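Local coordinates for DUF115 domain-containing protein (PDB 5MU5) that is a Maf glycosyltransferase involved in flagella formation, probably by attaching sugars to flagellin, at residues Pro168-Arg173 and Leu178-Ile183; Arg308-Leu311 and Gln316-Phe319; Ser350-Pro355 and Leu372-Leu377; Glu556-Met561 and Gln631-Met636. All coordinates share one frame; numbering follows the deposited sequence.

Contact 1 (Pro168-Arg173 and Leu178-Ile183); sequences PLLETR and LRLNII
Thr172 OG1 and Arg179 O are bridged by a water, 2.9 Å from the hydroxyl oxygen and 2.6 Å from the carbonyl oxygen, though this water has more acceptors nearby than protons to give. The bridge ties Thr172 to the chain just ahead of strand 180-183. A second link is direct but weak: Arg173 NH1 reaches Leu180 O at 2.6 Å with a bent N-H...O angle of 129°, the oxygen lying at the edge of the guanidinium, near its plane, while Arg173 NE is taken by Leu22 O. Apolar contacts fill in beside these. Leu180 CD2 lies 3.8 Å from Leu170 CD2, and Leu180 CB rests against Arg173 CG. Leu180 gets there because its CG is anti to the backbone N (chi1 179°). The Arg179 guanidinium lays one face over Thr172 CB, offset toward the rim, its NE bonded to Ala145 O. With an alanine here, Thr172 CB would probably lose its flat cover and Ala145 O be left without this donor. The segments close the crossover from strand 146-150 to the neighbouring edge strand of the parallel sheet. The chemistry implies a loose polar fastening, one water bridge and one weak arginine bond on backbone carbonyls, beside apolar packing by Leu180.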
loop_
_atom_site.group_PDB
_atom_site.type_symbol
_atom_site.label_atom_id
_atom_site.label_comp_id
_atom_site.label_asym_id
_atom_site.label_seq_id
_atom_site.Cartn_x
_atom_site.Cartn_y
_atom_site.Cartn_z
ATOM N N PRO A 168 -4.715 16.224 28.393
ATOM C CA PRO A 168 -4.881 16.974 27.153
ATOM C C PRO A 168 -4.407 16.175 25.930
ATOM O O PRO A 168 -4.992 16.297 24.868
ATOM C CB PRO A 168 -4.009 18.209 27.374
ATOM C CG PRO A 168 -3.932 18.364 28.859
ATOM C CD PRO A 168 -3.860 16.949 29.355
ATOM N N LEU A 169 -3.391 15.332 26.091
ATOM C CA LEU A 169 -2.953 14.467 24.995
ATOM C C LEU A 169 -3.986 13.400 24.678
ATOM O O LEU A 169 -4.417 13.256 23.532
ATOM C CB LEU A 169 -1.629 13.795 25.341
ATOM C CG LEU A 169 -0.449 14.751 25.415
ATOM C CD1 LEU A 169 0.803 14.053 25.921
ATOM C CD2 LEU A 169 -0.214 15.315 24.031
ATOM N N LEU A 170 -4.392 12.654 25.702
ATOM C CA LEU A 170 -5.379 11.594 25.525
ATOM C C LEU A 170 -6.709 12.114 25.005
ATOM O O LEU A 170 -7.393 11.427 24.256
ATOM C CB LEU A 170 -5.577 10.849 26.838
ATOM C CG LEU A 170 -4.381 9.982 27.192
ATOM C CD1 LEU A 170 -4.314 9.733 28.686
ATOM C CD2 LEU A 170 -4.447 8.682 26.401
ATOM N N GLU A 171 -7.060 13.331 25.411
ATOM C CA GLU A 171 -8.286 13.982 24.970
ATOM C C GLU A 171 -8.391 14.076 23.440
ATOM O O GLU A 171 -9.487 14.099 22.915
ATOM C CB GLU A 171 -8.383 15.386 25.589
ATOM C CG GLU A 171 -9.787 15.949 25.644
ATOM C CD GLU A 171 -10.730 15.045 26.421
ATOM O OE1 GLU A 171 -10.362 14.577 27.524
ATOM O OE2 GLU A 171 -11.835 14.794 25.918
ATOM N N THR A 172 -7.253 14.127 22.736
ATOM C CA THR A 172 -7.235 14.158 21.251
ATOM C C THR A 172 -7.737 12.871 20.600
ATOM O O THR A 172 -8.057 12.866 19.407
ATOM C CB THR A 172 -5.823 14.447 20.697
ATOM O OG1 THR A 172 -4.896 13.440 21.128
ATOM C CG2 THR A 172 -5.316 15.818 21.170
ATOM N N ARG A 173 -7.791 11.781 21.364
ATOM C CA ARG A 173 -8.334 10.511 20.882
ATOM C C ARG A 173 -9.837 10.435 20.936
ATOM O O ARG A 173 -10.405 9.506 20.377
ATOM C CB ARG A 173 -7.813 9.347 21.723
ATOM C CG ARG A 173 -6.340 9.098 21.529
ATOM C CD ARG A 173 -5.855 8.081 22.516
ATOM N NE ARG A 173 -6.552 6.815 22.355
ATOM C CZ ARG A 173 -6.170 5.838 21.549
ATOM N NH1 ARG A 173 -5.089 5.959 20.797
ATOM N NH2 ARG A 173 -6.874 4.730 21.502
ATOM N N LEU A 178 -6.932 7.512 16.423
ATOM C CA LEU A 178 -5.725 7.412 15.624
ATOM C C LEU A 178 -4.831 8.642 15.701
ATOM O O LEU A 178 -3.755 8.633 15.135
ATOM C CB LEU A 178 -6.087 7.112 14.158
ATOM C CG LEU A 178 -6.900 5.810 14.035
ATOM C CD1 LEU A 178 -7.615 5.652 12.688
ATOM C CD2 LEU A 178 -5.998 4.621 14.360
ATOM N N ARG A 179 -5.251 9.696 16.382
ATOM C CA ARG A 179 -4.386 10.883 16.555
ATOM C C ARG A 179 -3.305 10.759 17.646
ATOM O O ARG A 179 -2.379 11.573 17.677
ATOM C CB ARG A 179 -5.226 12.125 16.813
ATOM C CG ARG A 179 -6.007 12.566 15.592
ATOM C CD ARG A 179 -6.850 13.776 15.919
ATOM N NE ARG A 179 -5.993 14.765 16.529
ATOM C CZ ARG A 179 -6.398 15.904 17.049
ATOM N NH1 ARG A 179 -7.661 16.255 17.025
ATOM N NH2 ARG A 179 -5.505 16.702 17.590
ATOM N N LEU A 180 -3.426 9.782 18.546
ATOM C CA LEU A 180 -2.401 9.537 19.554
ATOM C C LEU A 180 -2.135 8.059 19.603
ATOM O O LEU A 180 -3.046 7.270 19.827
ATOM C CB LEU A 180 -2.833 9.984 20.934
ATOM C CG LEU A 180 -1.828 9.731 22.058
ATOM C CD1 LEU A 180 -0.649 10.661 21.961
ATOM C CD2 LEU A 180 -2.512 9.922 23.408
ATOM N N ASN A 181 -0.884 7.693 19.397
ATOM C CA ASN A 181 -0.457 6.305 19.412
ATOM C C ASN A 181 0.703 6.171 20.372
ATOM O O ASN A 181 1.606 7.000 20.365
ATOM C CB ASN A 181 0.009 5.895 18.017
ATOM C CG ASN A 181 -1.115 5.890 17.019
ATOM O OD1 ASN A 181 -1.918 4.971 16.993
ATOM N ND2 ASN A 181 -1.199 6.927 16.208
ATOM N N ILE A 182 0.655 5.159 21.227
ATOM C CA ILE A 182 1.767 4.854 22.107
ATOM C C ILE A 182 2.188 3.452 21.750
ATOM O O ILE A 182 1.407 2.536 21.835
ATOM C CB ILE A 182 1.373 4.955 23.568
ATOM C CG1 ILE A 182 0.965 6.411 23.863
ATOM C CG2 ILE A 182 2.532 4.509 24.456
ATOM C CD1 ILE A 182 0.433 6.626 25.258
ATOM N N ILE A 183 3.436 3.304 21.335
ATOM C CA ILE A 183 3.938 2.058 20.820
ATOM C C ILE A 183 4.948 1.529 21.804
ATOM O O ILE A 183 5.991 2.123 21.999
ATOM C CB ILE A 183 4.579 2.333 19.447
ATOM C CG1 ILE A 183 3.503 2.803 18.455
ATOM C CG2 ILE A 183 5.322 1.114 18.931
ATOM C CD1 ILE A 183 4.053 3.572 17.260
HETATM O O HOH W 1 -2.817 13.766 19.061
#

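Contact 2 (Arg308-Leu311 and Gln316-Phe319); sequences RVLL and QPDF
Leu311 and Pro317 make the closer of the two apolar contacts here, with Leu311 CD2 3.7 Å from Pro317 CD. The leucine crosses the proline at about a right angle, and its CD2 methyl does the touching. Its CG is anti to the carbonyl carbon (chi1 -66°), which swings that methyl round toward the ring. Leu310 adds a looser touch one carbon further on, its CD1 4.4 Å from Pro317 CG. Both leucines continue into other parts of the domain: Leu310 lies on Ile300 and Ser302 of strand 299-303, and Leu311 on Val336 and Phe340 of helix 327-340. This is the returning half of a beta-alpha-beta crossover in a Rossmann-like sheet, in which strand 299-303 leads through helix 307-312 to the adjacent parallel strand 319-322, and Pro317 sits in the loop that brings the chain back. The polar bonds nearest the contact are made by Gln316. Its NE2 donates to Pro317 O at 2.8 Å with an N-H...O angle of 153°, arriving in the carbonyl plane, although the oxygen is tilted 18° out of the glutamine's own amide plane. NE2 also bonds to Phe342 O, so two carbonyls fix the rotation of the amide. Gln316 N, for its part, donates to Gln295 OE1, a bond that ties the loop just before Pro317 to Gln295.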
loop_
_atom_site.group_PDB
_atom_site.type_symbol
_atom_site.label_atom_id
_atom_site.label_comp_id
_atom_site.label_asym_id
_atom_site.label_seq_id
_atom_site.Cartn_x
_atom_site.Cartn_y
_atom_site.Cartn_z
ATOM N N ARG A 308 4.094 -17.805 -25.438
ATOM C CA ARG A 308 4.854 -17.835 -26.684
ATOM C C ARG A 308 5.772 -19.053 -26.781
ATOM O O ARG A 308 5.733 -19.775 -27.773
ATOM C CB ARG A 308 5.659 -16.537 -26.844
ATOM C CG ARG A 308 6.429 -16.462 -28.133
ATOM C CD ARG A 308 7.079 -15.094 -28.345
ATOM N NE ARG A 308 6.136 -14.038 -28.751
ATOM C CZ ARG A 308 5.555 -13.942 -29.953
ATOM N NH1 ARG A 308 5.777 -14.857 -30.901
ATOM N NH2 ARG A 308 4.729 -12.934 -30.204
ATOM N N VAL A 309 6.573 -19.298 -25.748
ATOM C CA VAL A 309 7.531 -20.406 -25.768
ATOM C C VAL A 309 6.834 -21.772 -25.640
ATOM O O VAL A 309 7.247 -22.758 -26.250
ATOM C CB VAL A 309 8.664 -20.233 -24.714
ATOM C CG1 VAL A 309 8.147 -20.278 -23.277
ATOM C CG2 VAL A 309 9.741 -21.300 -24.930
ATOM N N LEU A 310 5.764 -21.831 -24.866
ATOM C CA LEU A 310 5.005 -23.060 -24.758
ATOM C C LEU A 310 4.405 -23.392 -26.119
ATOM O O LEU A 310 4.631 -24.492 -26.650
ATOM C CB LEU A 310 3.916 -22.947 -23.690
ATOM C CG LEU A 310 4.457 -22.687 -22.290
ATOM C CD1 LEU A 310 3.352 -22.304 -21.338
ATOM C CD2 LEU A 310 5.199 -23.898 -21.767
ATOM N N LEU A 311 3.679 -22.439 -26.702
ATOM C CA LEU A 311 3.001 -22.702 -27.970
ATOM C C LEU A 311 3.966 -22.983 -29.123
ATOM O O LEU A 311 3.725 -23.893 -29.896
ATOM C CB LEU A 311 2.046 -21.563 -28.331
ATOM C CG LEU A 311 0.862 -21.400 -27.382
ATOM C CD1 LEU A 311 0.163 -20.068 -27.627
ATOM C CD2 LEU A 311 -0.123 -22.557 -27.507
ATOM N N GLN A 316 0.355 -27.111 -24.994
ATOM C CA GLN A 316 -0.936 -26.451 -24.840
ATOM C C GLN A 316 -1.168 -25.991 -23.389
ATOM O O GLN A 316 -1.328 -26.801 -22.505
ATOM C CB GLN A 316 -2.047 -27.420 -25.265
ATOM C CG GLN A 316 -3.470 -26.921 -25.044
ATOM C CD GLN A 316 -3.797 -25.678 -25.858
ATOM O OE1 GLN A 316 -3.602 -25.650 -27.072
ATOM N NE2 GLN A 316 -4.311 -24.646 -25.195
ATOM N N PRO A 317 -1.172 -24.677 -23.140
ATOM C CA PRO A 317 -1.602 -24.247 -21.815
ATOM C C PRO A 317 -3.046 -24.656 -21.536
ATOM O O PRO A 317 -3.879 -24.607 -22.427
ATOM C CB PRO A 317 -1.544 -22.719 -21.882
ATOM C CG PRO A 317 -0.742 -22.389 -23.064
ATOM C CD PRO A 317 -0.771 -23.554 -23.995
ATOM N N ASP A 318 -3.334 -25.048 -20.308
ATOM C CA ASP A 318 -4.694 -25.312 -19.884
ATOM C C ASP A 318 -5.292 -23.984 -19.459
ATOM O O ASP A 318 -6.449 -23.673 -19.754
ATOM C CB ASP A 318 -4.681 -26.318 -18.752
ATOM C CG ASP A 318 -4.158 -27.706 -19.208
ATOM O OD1 ASP A 318 -4.903 -28.388 -19.948
ATOM O OD2 ASP A 318 -3.027 -28.119 -18.814
ATOM N N PHE A 319 -4.480 -23.177 -18.784
ATOM C CA PHE A 319 -4.889 -21.838 -18.386
ATOM C C PHE A 319 -3.868 -20.827 -18.819
ATOM O O PHE A 319 -2.674 -21.106 -18.777
ATOM C CB PHE A 319 -5.121 -21.755 -16.882
ATOM C CG PHE A 319 -6.214 -22.656 -16.411
ATOM C CD1 PHE A 319 -7.534 -22.376 -16.732
ATOM C CD2 PHE A 319 -5.933 -23.800 -15.681
ATOM C CE1 PHE A 319 -8.563 -23.205 -16.318
ATOM C CE2 PHE A 319 -6.952 -24.636 -15.266
ATOM C CZ PHE A 319 -8.272 -24.338 -15.596
#

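Contact 3 (Ser350-Pro355 and Leu372-Leu377); sequences SNTVDP and LSSYAL
The flat amide of Asn351 meets Ser374 through its nitrogen end: Asn351 ND2 lies 3.7 Å from Ser374 CB. Both ends of this amide have bonds. Asn351 ND2 donates to a water 2.9 Å away and also bonds to Ser252 OG, while OD1 accepts from Arg369 N, so the amide is held against flipping. The setting is a type I beta turn, Ser350 to Val353, at the C-terminal end of strand 346-350 in the Rossmann-like central sheet, facing the first turn of helix 373-378. In folds of this kind the C-terminal ends of the parallel strands commonly line the active site. The turn is closed by Val353 N donating to Ser350 O. Next to it, Ser350 OG and Thr352 OG1 share a hydrogen bond of 2.8 Å in which either could be the donor. With chi1 at 61°, Thr352 has its OG1 between the backbone N and the carbonyl carbon, beside Ser350, and its methyl faces the helix. That methyl meets two residues: Leu372, the N-cap of the helix, brings CD1 to 4.3 Å from Thr352 CG2, and Ser374 comes closer still. The buried hydroxyl of Ser374 is served by the same water that takes the Asn351 proton, so this water bridges turn and helix, 2.6 Å from Ser374 OG. The same oxygen also touches the threonine methyl, Ser374 OG lying 3.3 Å from Thr352 CG2.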
loop_
_atom_site.group_PDB
_atom_site.type_symbol
_atom_site.label_atom_id
_atom_site.label_comp_id
_atom_site.label_asym_id
_atom_site.label_seq_id
_atom_site.Cartn_x
_atom_site.Cartn_y
_atom_site.Cartn_z
ATOM N N SER A 350 -7.708 -10.905 -14.255
ATOM C CA SER A 350 -8.288 -9.888 -13.412
ATOM C C SER A 350 -9.511 -9.278 -14.114
ATOM O O SER A 350 -9.545 -9.159 -15.341
ATOM C CB SER A 350 -7.246 -8.806 -13.160
ATOM O OG SER A 350 -7.875 -7.621 -12.752
ATOM N N ASN A 351 -10.499 -8.853 -13.334
ATOM C CA ASN A 351 -11.665 -8.212 -13.911
ATOM C C ASN A 351 -11.348 -6.928 -14.666
ATOM O O ASN A 351 -12.165 -6.457 -15.457
ATOM C CB ASN A 351 -12.739 -7.945 -12.852
ATOM C CG ASN A 351 -12.258 -7.067 -11.704
ATOM O OD1 ASN A 351 -11.220 -7.327 -11.059
ATOM N ND2 ASN A 351 -13.045 -6.035 -11.409
ATOM N N THR A 352 -10.152 -6.381 -14.448
ATOM C CA THR A 352 -9.747 -5.154 -15.106
ATOM C C THR A 352 -8.876 -5.353 -16.340
ATOM O O THR A 352 -8.350 -4.386 -16.853
ATOM C CB THR A 352 -8.969 -4.265 -14.141
ATOM O OG1 THR A 352 -7.803 -4.960 -13.731
ATOM C CG2 THR A 352 -9.837 -3.897 -12.915
ATOM N N VAL A 353 -8.712 -6.580 -16.833
ATOM C CA VAL A 353 -7.943 -6.748 -18.064
ATOM C C VAL A 353 -8.684 -6.115 -19.243
ATOM O O VAL A 353 -9.910 -5.905 -19.195
ATOM C CB VAL A 353 -7.609 -8.219 -18.382
ATOM C CG1 VAL A 353 -6.811 -8.820 -17.237
ATOM C CG2 VAL A 353 -8.861 -9.048 -18.714
ATOM N N ASP A 354 -7.949 -5.809 -20.306
ATOM C CA ASP A 354 -8.570 -5.192 -21.475
ATOM C C ASP A 354 -9.786 -6.016 -21.956
ATOM O O ASP A 354 -9.676 -7.203 -22.153
ATOM C CB ASP A 354 -7.541 -5.025 -22.597
ATOM C CG ASP A 354 -8.017 -4.068 -23.710
ATOM O OD1 ASP A 354 -8.857 -4.486 -24.543
ATOM O OD2 ASP A 354 -7.525 -2.910 -23.749
ATOM N N PRO A 355 -10.946 -5.382 -22.161
ATOM C CA PRO A 355 -12.132 -6.133 -22.620
ATOM C C PRO A 355 -11.942 -6.942 -23.890
ATOM O O PRO A 355 -12.642 -7.930 -24.077
ATOM C CB PRO A 355 -13.168 -5.043 -22.883
ATOM C CG PRO A 355 -12.747 -3.908 -22.040
ATOM C CD PRO A 355 -11.248 -3.955 -21.957
ATOM N N LEU A 372 -9.463 -1.434 -5.470
ATOM C CA LEU A 372 -9.698 -0.610 -6.651
ATOM C C LEU A 372 -11.165 -0.249 -6.665
ATOM O O LEU A 372 -11.959 -0.917 -6.027
ATOM C CB LEU A 372 -9.354 -1.374 -7.940
ATOM C CG LEU A 372 -7.897 -1.794 -8.164
ATOM C CD1 LEU A 372 -7.767 -2.797 -9.312
ATOM C CD2 LEU A 372 -7.012 -0.594 -8.437
ATOM N N SER A 373 -11.513 0.802 -7.400
ATOM C CA SER A 373 -12.904 1.191 -7.591
ATOM C C SER A 373 -13.721 0.047 -8.214
ATOM O O SER A 373 -14.869 -0.148 -7.880
ATOM C CB SER A 373 -12.987 2.411 -8.518
ATOM O OG SER A 373 -12.399 2.132 -9.791
ATOM N N SER A 374 -13.106 -0.706 -9.114
ATOM C CA SER A 374 -13.753 -1.826 -9.776
ATOM C C SER A 374 -14.079 -2.958 -8.805
ATOM O O SER A 374 -15.023 -3.708 -9.029
ATOM C CB SER A 374 -12.844 -2.345 -10.884
ATOM O OG SER A 374 -11.522 -2.504 -10.393
ATOM N N TYR A 375 -13.285 -3.101 -7.747
ATOM C CA TYR A 375 -13.555 -4.122 -6.744
ATOM C C TYR A 375 -14.814 -3.752 -5.974
ATOM O O TYR A 375 -15.749 -4.539 -5.855
ATOM C CB TYR A 375 -12.386 -4.273 -5.764
ATOM C CG TYR A 375 -12.631 -5.378 -4.779
ATOM C CD1 TYR A 375 -12.406 -6.711 -5.138
ATOM C CD2 TYR A 375 -13.118 -5.109 -3.495
ATOM C CE1 TYR A 375 -12.641 -7.740 -4.251
ATOM C CE2 TYR A 375 -13.369 -6.135 -2.601
ATOM C CZ TYR A 375 -13.133 -7.451 -2.989
ATOM O OH TYR A 375 -13.378 -8.490 -2.120
ATOM N N ALA A 376 -14.844 -2.529 -5.472
ATOM C CA ALA A 376 -15.952 -2.081 -4.667
ATOM C C ALA A 376 -17.237 -2.085 -5.468
ATOM O O ALA A 376 -18.292 -2.369 -4.941
ATOM C CB ALA A 376 -15.671 -0.683 -4.134
ATOM N N LEU A 377 -17.159 -1.769 -6.747
ATOM C CA LEU A 377 -18.369 -1.630 -7.520
ATOM C C LEU A 377 -18.881 -3.001 -8.000
ATOM O O LEU A 377 -20.063 -3.317 -7.842
ATOM C CB LEU A 377 -18.117 -0.667 -8.678
ATOM C CG LEU A 377 -19.339 0.084 -9.216
ATOM C CD1 LEU A 377 -18.910 1.097 -10.273
ATOM C CD2 LEU A 377 -20.363 -0.882 -9.798
HETATM O O HOH W 2 -11.354 -4.905 -9.386
#

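Contact 4 (Glu556-Met561 and Gln631-Met636); sequences ECAQAM and QMIRVM
Ile633 reaches across to Cys557 and Ala558 with a single methyl, CD1, and that methyl carries most of the contact. The motif is a helix pair within the Maf helical bundle domain: helices 546-564 and 618-646 run roughly antiparallel and come near each other at Ala558, whose CA is 6.8 Å from Ile633 CA. The tight part is here, where the alanine's small side chain lets the isoleucine approach the backbone itself. Ile633 CD1 stands 3.7 Å from Ala558 N and 4.1 Å from Ala558 CB. It also touches the next residue back, lying 4.0 Å from Cys557 CB. With CG1 anti to the carbonyl carbon (chi1 -79°), the isoleucine sends its longer branch toward the partner helix. Cys557 extends the buried side further, packing on Leu575, Leu579 and Leu598 of the neighbouring helices 568-579 and 589-609. Moving along the pair, the contact loosens quickly. Met561 turns toward the other helix, yet its side chain does not touch 631-636; it packs instead on Ile625 and Phe629, earlier in helix 618-646. Glu556 and Gln559 on one helix, Gln631 and Arg634 on the other, are exposed and take no part in the contact. Between the helices the side chains meet through carbon atoms alone, and the shorter isoleucine branch completes the set, with Ile633 CG2 4.2 Å from Ala558 CB.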
loop_
_atom_site.group_PDB
_atom_site.type_symbol
_atom_site.label_atom_id
_atom_site.label_comp_id
_atom_site.label_asym_id
_atom_site.label_seq_id
_atom_site.Cartn_x
_atom_site.Cartn_y
_atom_site.Cartn_z
ATOM N N GLU A 556 -18.455 17.814 -0.851
ATOM C CA GLU A 556 -18.138 17.851 0.585
ATOM C C GLU A 556 -16.668 18.229 0.840
ATOM O O GLU A 556 -16.368 18.920 1.812
ATOM C CB GLU A 556 -18.523 16.520 1.271
ATOM C CG GLU A 556 -20.037 16.311 1.381
ATOM C CD GLU A 556 -20.456 14.896 1.803
ATOM O OE1 GLU A 556 -19.595 13.984 1.844
ATOM O OE2 GLU A 556 -21.667 14.684 2.086
ATOM N N CYS A 557 -15.768 17.824 -0.053
ATOM C CA CYS A 557 -14.354 18.211 0.055
ATOM C C CYS A 557 -14.130 19.671 -0.296
ATOM O O CYS A 557 -13.259 20.309 0.279
ATOM C CB CYS A 557 -13.476 17.363 -0.859
ATOM S SG CYS A 557 -13.533 15.598 -0.502
ATOM N N ALA A 558 -14.894 20.179 -1.261
ATOM C CA ALA A 558 -14.816 21.574 -1.657
ATOM C C ALA A 558 -15.245 22.419 -0.478
ATOM O O ALA A 558 -14.572 23.393 -0.104
ATOM C CB ALA A 558 -15.716 21.843 -2.848
ATOM N N GLN A 559 -16.342 22.011 0.142
ATOM C CA GLN A 559 -16.892 22.724 1.292
ATOM C C GLN A 559 -15.925 22.723 2.488
ATOM O O GLN A 559 -15.788 23.727 3.198
ATOM C CB GLN A 559 -18.226 22.084 1.696
ATOM C CG GLN A 559 -18.967 22.807 2.812
ATOM C CD GLN A 559 -19.317 24.232 2.431
ATOM O OE1 GLN A 559 -19.706 24.499 1.298
ATOM N NE2 GLN A 559 -19.174 25.154 3.369
ATOM N N ALA A 560 -15.257 21.587 2.698
ATOM C CA ALA A 560 -14.251 21.446 3.753
ATOM C C ALA A 560 -13.130 22.449 3.565
ATOM O O ALA A 560 -12.719 23.095 4.509
ATOM C CB ALA A 560 -13.687 20.035 3.759
ATOM N N MET A 561 -12.639 22.578 2.338
ATOM C CA MET A 561 -11.614 23.578 2.016
ATOM C C MET A 561 -12.119 25.002 2.341
ATOM O O MET A 561 -11.389 25.789 2.943
ATOM C CB MET A 561 -11.187 23.436 0.537
ATOM C CG MET A 561 -10.328 24.559 -0.013
ATOM S SD MET A 561 -8.765 24.731 0.879
ATOM C CE MET A 561 -7.885 23.329 0.183
ATOM N N GLN A 631 -11.428 24.867 -8.507
ATOM C CA GLN A 631 -11.353 24.625 -9.941
ATOM C C GLN A 631 -11.022 23.156 -10.210
ATOM O O GLN A 631 -11.607 22.551 -11.097
ATOM C CB GLN A 631 -10.358 25.546 -10.637
ATOM C CG GLN A 631 -10.926 26.930 -10.939
ATOM C CD GLN A 631 -9.918 27.868 -11.612
ATOM O OE1 GLN A 631 -9.073 27.443 -12.415
ATOM N NE2 GLN A 631 -10.007 29.157 -11.284
ATOM N N MET A 632 -10.115 22.577 -9.427
ATOM C CA MET A 632 -9.777 21.173 -9.586
ATOM C C MET A 632 -11.003 20.291 -9.354
ATOM O O MET A 632 -11.297 19.386 -10.150
ATOM C CB MET A 632 -8.686 20.764 -8.612
ATOM C CG MET A 632 -8.126 19.379 -8.865
ATOM S SD MET A 632 -6.884 18.893 -7.666
ATOM C CE MET A 632 -7.927 18.597 -6.248
ATOM N N ILE A 633 -11.711 20.558 -8.263
ATOM C CA ILE A 633 -12.899 19.784 -7.934
ATOM C C ILE A 633 -13.982 19.959 -9.005
ATOM O O ILE A 633 -14.687 19.005 -9.323
ATOM C CB ILE A 633 -13.352 20.074 -6.489
ATOM C CG1 ILE A 633 -12.439 19.264 -5.568
ATOM C CG2 ILE A 633 -14.807 19.692 -6.279
ATOM C CD1 ILE A 633 -12.598 19.514 -4.091
ATOM N N ARG A 634 -14.071 21.151 -9.585
ATOM C CA ARG A 634 -14.989 21.409 -10.706
ATOM C C ARG A 634 -14.638 20.572 -11.950
ATOM O O ARG A 634 -15.511 19.935 -12.550
ATOM C CB ARG A 634 -14.993 22.908 -11.053
ATOM C CG ARG A 634 -15.800 23.265 -12.285
ATOM C CD ARG A 634 -16.027 24.764 -12.438
ATOM N NE ARG A 634 -17.024 24.986 -13.489
ATOM C CZ ARG A 634 -16.778 24.972 -14.801
ATOM N NH1 ARG A 634 -15.545 24.779 -15.267
ATOM N NH2 ARG A 634 -17.780 25.154 -15.660
ATOM N N VAL A 635 -13.372 20.595 -12.353
ATOM C CA VAL A 635 -12.921 19.770 -13.466
ATOM C C VAL A 635 -13.170 18.266 -13.191
ATOM O O VAL A 635 -13.637 17.542 -14.066
ATOM C CB VAL A 635 -11.424 20.015 -13.774
ATOM C CG1 VAL A 635 -10.858 18.934 -14.692
ATOM C CG2 VAL A 635 -11.229 21.397 -14.386
ATOM N N MET A 636 -12.871 17.806 -11.983
ATOM C CA MET A 636 -13.092 16.412 -11.625
ATOM C C MET A 636 -14.583 16.054 -11.697
ATOM O O MET A 636 -14.961 14.979 -12.162
ATOM C CB MET A 636 -12.587 16.123 -10.212
ATOM C CG MET A 636 -11.082 16.204 -10.065
ATOM S SD MET A 636 -10.519 15.916 -8.375
ATOM C CE MET A 636 -10.650 14.129 -8.291
#

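Overall arrangement
The four contacts follow one another along the chain, each closing before the next opens, and sample three parts of the protein. Contact 1 lies in the N-terminal domain, at an edge of its four-stranded parallel sheet. Contacts 2 and 3 share the larger central sheet, where strands 319-322 and 346-350 are neighbours; their centres are about 25 Å apart. Contact 4 belongs to the C-terminal helical bundle, its centre about 26 Å from that of contact 3 and about 30 Å from that of contact 1. Contacts 1 and 2 are farthest apart, about 56 Å between centres, on opposite sides of the chain's centre. Helix 589-609 touches residues of contacts 3 and 4, joining bundle to central domain.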